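Local coordinates for protein amidase (Bacillus anthracis, PDB 5EWQ) that probably hydrolyses carboxylic amides, as other amidase-family enzymes do, at residues L445-M450 with F495-A500; Q236-L241 with K506-P511; I350-G355 with K433-K438. All blocks are in the same frame, centred on the assembly; numbering follows the deposited sequence.

Contact 1 of 3, residues L445-M450 with F495-A500; sequences LDALVM and FNIGYA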
loop_
_atom_site.group_PDB
_atom_site.type_symbol
_atom_site.label_atom_id
_atom_site.label_comp_id
_atom_site.label_asym_id
_atom_site.label_seq_id
_atom_site.Cartn_x
_atom_site.Cartn_y
_atom_site.Cartn_z
ATOM N N LEU A 445 -0.892 8.502 26.087
ATOM C CA LEU A 445 -1.811 7.901 25.125
ATOM C C LEU A 445 -1.109 6.809 24.329
ATOM O O LEU A 445 0.010 6.997 23.853
ATOM C CB LEU A 445 -2.381 8.961 24.180
ATOM C CG LEU A 445 -3.631 9.736 24.609
ATOM C CD1 LEU A 445 -3.474 10.371 25.982
ATOM C CD2 LEU A 445 -3.950 10.798 23.576
ATOM N N ASP A 446 -1.770 5.666 24.185
ATOM C CA ASP A 446 -1.182 4.530 23.483
ATOM C C ASP A 446 -1.211 4.713 21.968
ATOM O O ASP A 446 -0.288 4.291 21.271
ATOM C CB ASP A 446 -1.903 3.238 23.871
ATOM C CG ASP A 446 -1.591 2.803 25.290
ATOM O OD1 ASP A 446 -0.401 2.831 25.671
ATOM O OD2 ASP A 446 -2.533 2.442 26.025
ATOM N N ALA A 447 -2.267 5.344 21.464
ATOM C CA ALA A 447 -2.409 5.557 20.027
ATOM C C ALA A 447 -3.374 6.693 19.707
ATOM O O ALA A 447 -4.158 7.116 20.555
ATOM C CB ALA A 447 -2.868 4.274 19.348
ATOM N N LEU A 448 -3.305 7.180 18.472
ATOM C CA LEU A 448 -4.198 8.229 17.992
ATOM C C LEU A 448 -4.960 7.752 16.760
ATOM O O LEU A 448 -4.361 7.237 15.818
ATOM C CB LEU A 448 -3.412 9.502 17.666
ATOM C CG LEU A 448 -3.379 10.627 18.702
ATOM C CD1 LEU A 448 -3.002 10.108 20.077
ATOM C CD2 LEU A 448 -2.412 11.717 18.262
ATOM N N VAL A 449 -6.278 7.925 16.766
ATOM C CA VAL A 449 -7.103 7.479 15.648
ATOM C C VAL A 449 -7.647 8.668 14.852
ATOM O O VAL A 449 -7.984 9.710 15.417
ATOM C CB VAL A 449 -8.273 6.584 16.133
ATOM C CG1 VAL A 449 -9.244 7.377 17.000
ATOM C CG2 VAL A 449 -8.994 5.946 14.954
HETATM N N MSE A 450 -7.710 8.512 13.534
HETATM C CA MSE A 450 -8.196 9.569 12.655
HETATM C C MSE A 450 -9.193 9.018 11.643
HETATM O O MSE A 450 -9.302 7.805 11.464
HETATM C CB MSE A 450 -7.031 10.237 11.924
HETATM C CG MSE A 450 -6.658 9.548 10.620
HETATM SE SE MSE A 450 -5.026 10.237 9.812
HETATM C CE MSE A 450 -3.738 9.283 10.914
ATOM N N PHE A 495 -0.653 -3.142 15.732
ATOM C CA PHE A 495 -1.379 -4.305 15.230
ATOM C C PHE A 495 -2.317 -4.867 16.291
ATOM O O PHE A 495 -3.442 -5.259 15.987
ATOM C CB PHE A 495 -0.409 -5.391 14.760
ATOM C CG PHE A 495 0.069 -5.208 13.349
ATOM C CD1 PHE A 495 -0.812 -5.324 12.287
ATOM C CD2 PHE A 495 1.399 -4.932 13.080
ATOM C CE1 PHE A 495 -0.379 -5.160 10.986
ATOM C CE2 PHE A 495 1.838 -4.768 11.782
ATOM C CZ PHE A 495 0.947 -4.884 10.733
ATOM N N ASN A 496 -1.847 -4.901 17.534
ATOM C CA ASN A 496 -2.655 -5.392 18.643
ATOM C C ASN A 496 -3.869 -4.499 18.874
ATOM O O ASN A 496 -4.972 -4.982 19.125
ATOM C CB ASN A 496 -1.812 -5.483 19.916
ATOM C CG ASN A 496 -2.481 -6.304 21.001
ATOM O OD1 ASN A 496 -3.340 -7.140 20.720
ATOM N ND2 ASN A 496 -2.087 -6.071 22.248
ATOM N N ILE A 497 -3.653 -3.190 18.783
ATOM C CA ILE A 497 -4.732 -2.218 18.899
ATOM C C ILE A 497 -5.664 -2.304 17.693
ATOM O O ILE A 497 -6.888 -2.315 17.839
ATOM C CB ILE A 497 -4.178 -0.781 19.032
ATOM C CG1 ILE A 497 -3.611 -0.560 20.435
ATOM C CG2 ILE A 497 -5.256 0.249 18.728
ATOM C CD1 ILE A 497 -3.038 0.823 20.652
ATOM N N GLY A 498 -5.075 -2.379 16.504
ATOM C CA GLY A 498 -5.838 -2.458 15.273
ATOM C C GLY A 498 -6.665 -3.724 15.156
ATOM O O GLY A 498 -7.798 -3.691 14.674
ATOM N N TYR A 499 -6.098 -4.843 15.599
ATOM C CA TYR A 499 -6.786 -6.128 15.545
ATOM C C TYR A 499 -7.993 -6.145 16.475
ATOM O O TYR A 499 -9.039 -6.704 16.141
ATOM C CB TYR A 499 -5.829 -7.267 15.908
ATOM C CG TYR A 499 -6.454 -8.643 15.850
ATOM C CD1 TYR A 499 -6.572 -9.322 14.645
ATOM C CD2 TYR A 499 -6.919 -9.265 17.002
ATOM C CE1 TYR A 499 -7.141 -10.579 14.587
ATOM C CE2 TYR A 499 -7.489 -10.522 16.954
ATOM C CZ TYR A 499 -7.598 -11.175 15.744
ATOM O OH TYR A 499 -8.165 -12.427 15.690
ATOM N N ALA A 500 -7.841 -5.530 17.643
ATOM C CA ALA A 500 -8.911 -5.490 18.630
ATOM C C ALA A 500 -10.065 -4.611 18.156
ATOM O O ALA A 500 -11.231 -4.933 18.380
ATOM C CB ALA A 500 -8.381 -4.997 19.964
#
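Ile497 reaches from its helix toward the start of strand 447-451, where it meets Ala447 and Asp446. The apolar part of the contact is a single methyl group lying against two beta carbons. CD1 of Ile497 sits 3.7 Å from CB of Ala447. The same CD1 is 4.2 Å from CB of Asp446. CG1 of Ile497 is anti to the carbonyl carbon (chi1 -75°), and the chain continues extended to CD1 (chi2 180°). The extended chain brings CD1 to the strand. The backbones stay well apart, with CA of Ala447 8.2 Å from CA of Ile497.

The polar groups nearby are bonded to other parts of the fold. OD2 of Asp446 takes a hydrogen bond from the backbone N of Lys314. Its OD1 lies near OE1 of Glu493, one turn before Ile497.

Ile497 also touches Leu310, in a loop. Strand 447-451 runs between strands 314-317 and 479-485 in the mixed sheet, and Val449 packs on side chains of both. On helix 491-503, Phe495 packs against helix 270-280. The contact lies where helix 491-503 passes the beginning of strand 447-451.

Contact 2 of 3, residues Q236-L241 with K506-P511; sequences QSVVGL and KNRKPP
The guanidinium of Arg508 has the backbone O of Ser237 at its edge, near its plane. NH1 of Arg508 is 3.7 Å from this O, too loose an approach to count as a hydrogen bond. CG1 of Val238 comes in obliquely, 4.2 Å from NH1. The polar anchor of the group is NH2, which hydrogen-bonds OD1 of Asn47.

Most of the contact is made by the aliphatic part of Arg508. Its CG lies 3.2 Å from Ser237 O and 3.3 Å from Ser237 OG. CD of Arg508 is 3.3 Å from Ser237 O. The bend at chi3 (96°) then turns NE and the guanidinium beyond it.

Ser237 OG is hydrogen-bonded to Tyr473 OH. Tyr473 OH also accepts a bond from the backbone N of Lys509. Tyr473 therefore ties both segments together as a shared third partner. Val238 packs on helix 206-213, with Ala209, Val212 and Ala213.

Strand 239-242 lies within the mixed sheet of the amidase fold, between strands 263-267 and 466-473. Residues 506-511 belong to the C-terminal tail that follows helix 491-503. The arrangement is structural packing in which this tail lies beside the residues that lead into strand 239-242.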
loop_
_atom_site.group_PDB
_atom_site.type_symbol
_atom_site.label_atom_id
_atom_site.label_comp_id
_atom_site.label_asym_id
_atom_site.label_seq_id
_atom_site.Cartn_x
_atom_site.Cartn_y
_atom_site.Cartn_z
ATOM N N GLN A 236 -10.914 2.343 0.115
ATOM C CA GLN A 236 -11.345 1.097 -0.506
ATOM C C GLN A 236 -11.579 0.006 0.536
ATOM O O GLN A 236 -11.598 -1.182 0.211
ATOM C CB GLN A 236 -10.318 0.637 -1.541
ATOM C CG GLN A 236 -10.039 1.675 -2.620
ATOM C CD GLN A 236 -9.154 1.146 -3.727
ATOM O OE1 GLN A 236 -9.192 -0.038 -4.053
ATOM N NE2 GLN A 236 -8.349 2.025 -4.313
ATOM N N SER A 237 -11.746 0.429 1.786
ATOM C CA SER A 237 -12.128 -0.454 2.888
ATOM C C SER A 237 -11.195 -1.652 3.072
ATOM O O SER A 237 -11.649 -2.794 3.119
ATOM C CB SER A 237 -13.563 -0.948 2.686
ATOM O OG SER A 237 -14.022 -1.669 3.816
ATOM N N VAL A 238 -9.896 -1.388 3.171
ATOM C CA VAL A 238 -8.922 -2.439 3.456
ATOM C C VAL A 238 -7.909 -1.962 4.491
ATOM O O VAL A 238 -7.862 -0.778 4.827
ATOM C CB VAL A 238 -8.172 -2.898 2.185
ATOM C CG1 VAL A 238 -9.103 -3.657 1.253
ATOM C CG2 VAL A 238 -7.541 -1.714 1.476
ATOM N N VAL A 239 -7.100 -2.889 4.992
ATOM C CA VAL A 239 -6.099 -2.572 6.005
ATOM C C VAL A 239 -4.780 -2.155 5.364
ATOM O O VAL A 239 -4.291 -2.813 4.448
ATOM C CB VAL A 239 -5.856 -3.771 6.946
ATOM C CG1 VAL A 239 -4.775 -3.443 7.967
ATOM C CG2 VAL A 239 -7.148 -4.170 7.641
ATOM N N GLY A 240 -4.211 -1.056 5.850
ATOM C CA GLY A 240 -2.939 -0.567 5.352
ATOM C C GLY A 240 -2.044 -0.062 6.467
ATOM O O GLY A 240 -2.493 0.667 7.352
ATOM N N LEU A 241 -0.773 -0.448 6.427
ATOM C CA LEU A 241 0.176 -0.051 7.462
ATOM C C LEU A 241 1.370 0.712 6.903
ATOM O O LEU A 241 2.010 0.269 5.951
ATOM C CB LEU A 241 0.681 -1.276 8.228
ATOM C CG LEU A 241 1.836 -1.004 9.199
ATOM C CD1 LEU A 241 1.323 -0.517 10.547
ATOM C CD2 LEU A 241 2.727 -2.225 9.366
ATOM N N LYS A 506 -16.045 -5.128 12.990
ATOM C CA LYS A 506 -16.294 -5.819 11.724
ATOM C C LYS A 506 -17.086 -4.957 10.744
ATOM O O LYS A 506 -18.226 -5.275 10.408
ATOM C CB LYS A 506 -17.033 -7.138 11.966
ATOM C CG LYS A 506 -16.231 -8.174 12.736
ATOM C CD LYS A 506 -17.033 -9.454 12.924
ATOM C CE LYS A 506 -16.225 -10.514 13.655
ATOM N NZ LYS A 506 -17.014 -11.760 13.862
ATOM N N ASN A 507 -16.475 -3.869 10.290
ATOM C CA ASN A 507 -17.148 -2.936 9.394
ATOM C C ASN A 507 -16.993 -3.305 7.924
ATOM O O ASN A 507 -17.828 -2.942 7.095
ATOM C CB ASN A 507 -16.625 -1.516 9.617
ATOM C CG ASN A 507 -16.832 -1.034 11.039
ATOM O OD1 ASN A 507 -17.936 -0.650 11.422
ATOM N ND2 ASN A 507 -15.763 -1.043 11.827
ATOM N N ARG A 508 -15.925 -4.027 7.603
ATOM C CA ARG A 508 -15.602 -4.322 6.212
ATOM C C ARG A 508 -16.589 -5.294 5.574
ATOM O O ARG A 508 -16.805 -6.397 6.074
ATOM C CB ARG A 508 -14.186 -4.888 6.096
ATOM C CG ARG A 508 -13.601 -4.772 4.698
ATOM C CD ARG A 508 -12.386 -5.663 4.515
ATOM N NE ARG A 508 -12.741 -6.936 3.895
ATOM C CZ ARG A 508 -12.768 -7.141 2.581
ATOM N NH1 ARG A 508 -12.460 -6.156 1.749
ATOM N NH2 ARG A 508 -13.103 -8.330 2.099
ATOM N N LYS A 509 -17.184 -4.867 4.465
ATOM C CA LYS A 509 -18.034 -5.735 3.659
ATOM C C LYS A 509 -17.421 -5.919 2.274
ATOM O O LYS A 509 -16.945 -4.956 1.672
ATOM C CB LYS A 509 -19.447 -5.159 3.533
ATOM C CG LYS A 509 -20.239 -5.122 4.827
ATOM C CD LYS A 509 -21.654 -4.619 4.576
ATOM C CE LYS A 509 -22.479 -4.606 5.851
ATOM N NZ LYS A 509 -23.870 -4.135 5.602
ATOM N N PRO A 510 -17.420 -7.163 1.771
ATOM C CA PRO A 510 -16.921 -7.458 0.423
ATOM C C PRO A 510 -17.681 -6.677 -0.646
ATOM O O PRO A 510 -18.911 -6.657 -0.627
ATOM C CB PRO A 510 -17.163 -8.963 0.279
ATOM C CG PRO A 510 -17.193 -9.477 1.680
ATOM C CD PRO A 510 -17.828 -8.384 2.488
ATOM N N PRO A 511 -16.951 -6.035 -1.570
ATOM C CA PRO A 511 -17.557 -5.191 -2.604
ATOM C C PRO A 511 -18.313 -5.991 -3.662
ATOM O O PRO A 511 -17.878 -7.076 -4.045
ATOM C CB PRO A 511 -16.350 -4.482 -3.224
ATOM C CG PRO A 511 -15.219 -5.423 -3.006
ATOM C CD PRO A 511 -15.482 -6.071 -1.675
#

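Contact 3 of 3, residues I350-G355 with K433-K438; sequences IQLNNG and KKELNK
Glu435 is the first residue of the helical segment to meet the loop, and it reaches Asn353 and Leu352. Its CG is anti to the backbone N (chi1 180°), which sends the side chain out from the helix. A bend at chi2 (64°) then sets the carboxylate beside the backbone of Asn353. The backbone N of Asn353 gives a weak hydrogen bond to OE1 of Glu435, 3.4 Å long and bent to 142° at the hydrogen. OE1 of Glu435 also lies 3.3 Å from CB of Asn353. The carboxylate therefore lies against both the backbone and the first side-chain carbon of this residue. The aliphatic part of Glu435 serves a second purpose: its CG rests 4.3 Å from CG of Leu352.

Leu436 follows and adds an apolar touch. Its CD1 meets CD2 of Leu352 at 4.4 Å. Leu352 thus packs against two successive residues of the helix. Leu458 of helix 457-462 touches Leu352, Glu435 and Leu436, so it joins both sides of the contact.

The contact lies toward the periphery of the chain. A further tie to the loop comes from one turn before Glu435, where ND2 of Asn431 bonds the backbone O of Gly355. The contact joins the C-terminal part of helix 418-437 to the loop that leaves strand 345-347, an outermost strand of the mixed sheet, and leads to helix 360-377. It is plain helix-to-loop packing at the sheet edge of the amidase fold.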
loop_
_atom_site.group_PDB
_atom_site.type_symbol
_atom_site.label_atom_id
_atom_site.label_comp_id
_atom_site.label_asym_id
_atom_site.label_seq_id
_atom_site.Cartn_x
_atom_site.Cartn_y
_atom_site.Cartn_z
ATOM N N ILE A 350 -8.800 15.807 20.090
ATOM C CA ILE A 350 -7.451 16.338 19.956
ATOM C C ILE A 350 -7.228 16.906 18.561
ATOM O O ILE A 350 -7.301 16.177 17.574
ATOM C CB ILE A 350 -6.389 15.251 20.231
ATOM C CG1 ILE A 350 -6.576 14.659 21.627
ATOM C CG2 ILE A 350 -4.980 15.814 20.046
ATOM C CD1 ILE A 350 -5.566 13.602 21.966
ATOM N N GLN A 351 -6.964 18.207 18.483
ATOM C CA GLN A 351 -6.682 18.853 17.206
ATOM C C GLN A 351 -5.188 19.123 17.055
ATOM O O GLN A 351 -4.645 20.042 17.671
ATOM C CB GLN A 351 -7.477 20.154 17.070
ATOM C CG GLN A 351 -7.244 20.883 15.754
ATOM C CD GLN A 351 -8.346 21.868 15.425
ATOM O OE1 GLN A 351 -9.395 21.882 16.068
ATOM N NE2 GLN A 351 -8.114 22.698 14.415
ATOM N N LEU A 352 -4.531 18.308 16.237
ATOM C CA LEU A 352 -3.100 18.441 15.993
ATOM C C LEU A 352 -2.790 19.744 15.266
ATOM O O LEU A 352 -3.581 20.211 14.446
ATOM C CB LEU A 352 -2.582 17.249 15.185
ATOM C CG LEU A 352 -1.957 16.080 15.953
ATOM C CD1 LEU A 352 -2.754 15.746 17.200
ATOM C CD2 LEU A 352 -1.847 14.858 15.053
ATOM N N ASN A 353 -1.636 20.327 15.573
ATOM C CA ASN A 353 -1.223 21.579 14.949
ATOM C C ASN A 353 -0.138 21.365 13.900
ATOM O O ASN A 353 0.969 20.933 14.216
ATOM C CB ASN A 353 -0.733 22.565 16.011
ATOM C CG ASN A 353 -0.275 23.882 15.416
ATOM O OD1 ASN A 353 0.903 24.060 15.107
ATOM N ND2 ASN A 353 -1.208 24.813 15.253
ATOM N N ASN A 354 -0.467 21.672 12.648
ATOM C CA ASN A 354 0.478 21.526 11.550
ATOM C C ASN A 354 1.266 22.809 11.311
ATOM O O ASN A 354 1.021 23.528 10.343
ATOM C CB ASN A 354 -0.251 21.116 10.269
ATOM C CG ASN A 354 -1.036 19.829 10.430
ATOM O OD1 ASN A 354 -0.662 18.954 11.210
ATOM N ND2 ASN A 354 -2.132 19.707 9.691
ATOM N N GLY A 355 2.210 23.093 12.202
ATOM C CA GLY A 355 3.018 24.294 12.096
ATOM C C GLY A 355 4.493 23.993 11.920
ATOM O O GLY A 355 5.073 23.215 12.676
ATOM N N LYS A 433 7.538 15.369 15.696
ATOM C CA LYS A 433 7.859 14.395 16.733
ATOM C C LYS A 433 7.461 14.915 18.111
ATOM O O LYS A 433 6.991 14.156 18.957
ATOM C CB LYS A 433 9.350 14.053 16.701
ATOM C CG LYS A 433 9.739 12.839 17.528
ATOM C CD LYS A 433 11.204 12.488 17.323
ATOM C CE LYS A 433 11.592 11.239 18.098
ATOM N NZ LYS A 433 13.024 10.884 17.892
ATOM N N LYS A 434 7.649 16.212 18.327
ATOM C CA LYS A 434 7.276 16.839 19.591
ATOM C C LYS A 434 5.762 16.962 19.709
ATOM O O LYS A 434 5.197 16.793 20.789
ATOM C CB LYS A 434 7.929 18.216 19.724
ATOM N N GLU A 435 5.109 17.258 18.588
ATOM C CA GLU A 435 3.658 17.393 18.556
ATOM C C GLU A 435 2.974 16.064 18.861
ATOM O O GLU A 435 1.965 16.020 19.563
ATOM C CB GLU A 435 3.200 17.918 17.193
ATOM C CG GLU A 435 1.694 18.084 17.061
ATOM C CD GLU A 435 1.134 19.134 18.002
ATOM O OE1 GLU A 435 1.055 20.313 17.598
ATOM O OE2 GLU A 435 0.769 18.781 19.143
ATOM N N LEU A 436 3.536 14.982 18.330
ATOM C CA LEU A 436 2.989 13.648 18.548
ATOM C C LEU A 436 3.235 13.174 19.976
ATOM O O LEU A 436 2.317 12.711 20.651
ATOM C CB LEU A 436 3.590 12.654 17.551
ATOM C CG LEU A 436 2.780 12.373 16.282
ATOM C CD1 LEU A 436 2.366 13.663 15.595
ATOM C CD2 LEU A 436 3.571 11.491 15.330
ATOM N N ASN A 437 4.477 13.300 20.435
ATOM C CA ASN A 437 4.847 12.882 21.784
ATOM C C ASN A 437 4.123 13.679 22.862
ATOM O O ASN A 437 4.017 13.234 24.006
ATOM C CB ASN A 437 6.358 13.002 21.983
ATOM C CG ASN A 437 7.135 12.005 21.150
ATOM O OD1 ASN A 437 6.672 10.892 20.901
ATOM N ND2 ASN A 437 8.325 12.401 20.712
ATOM N N LYS A 438 3.632 14.858 22.492
ATOM C CA LYS A 438 2.868 15.703 23.404
ATOM C C LYS A 438 1.625 14.976 23.906
ATOM O O LYS A 438 1.191 15.173 25.041
ATOM C CB LYS A 438 2.473 17.012 22.713
ATOM C CG LYS A 438 1.638 17.948 23.571
ATOM C CD LYS A 438 1.186 19.166 22.782
ATOM C CE LYS A 438 0.292 20.066 23.619
ATOM N NZ LYS A 438 -0.186 21.246 22.846
#

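Overall arrangement
Along the chain, contact 2 spans the other two: it opens at 236-241 and closes at 506-511. Contact 3 comes first within that span, and contact 1 follows it. The centres of contacts 1 and 2 are about 16 Å apart. Phe495 of contact 1 packs on Leu241 of contact 2, and both contacts reach the mixed sheet. The centres of contacts 1 and 3 are about 17 Å apart, and Leu445 touches Ile350. Helix 418-437 and strand 447-451 follow each other in the chain. Contacts 2 and 3 do not touch, with nearest atoms about 13 Å apart. Contact 1 touches both others, so the three run from the middle of the mixed sheet toward its 345-347 edge.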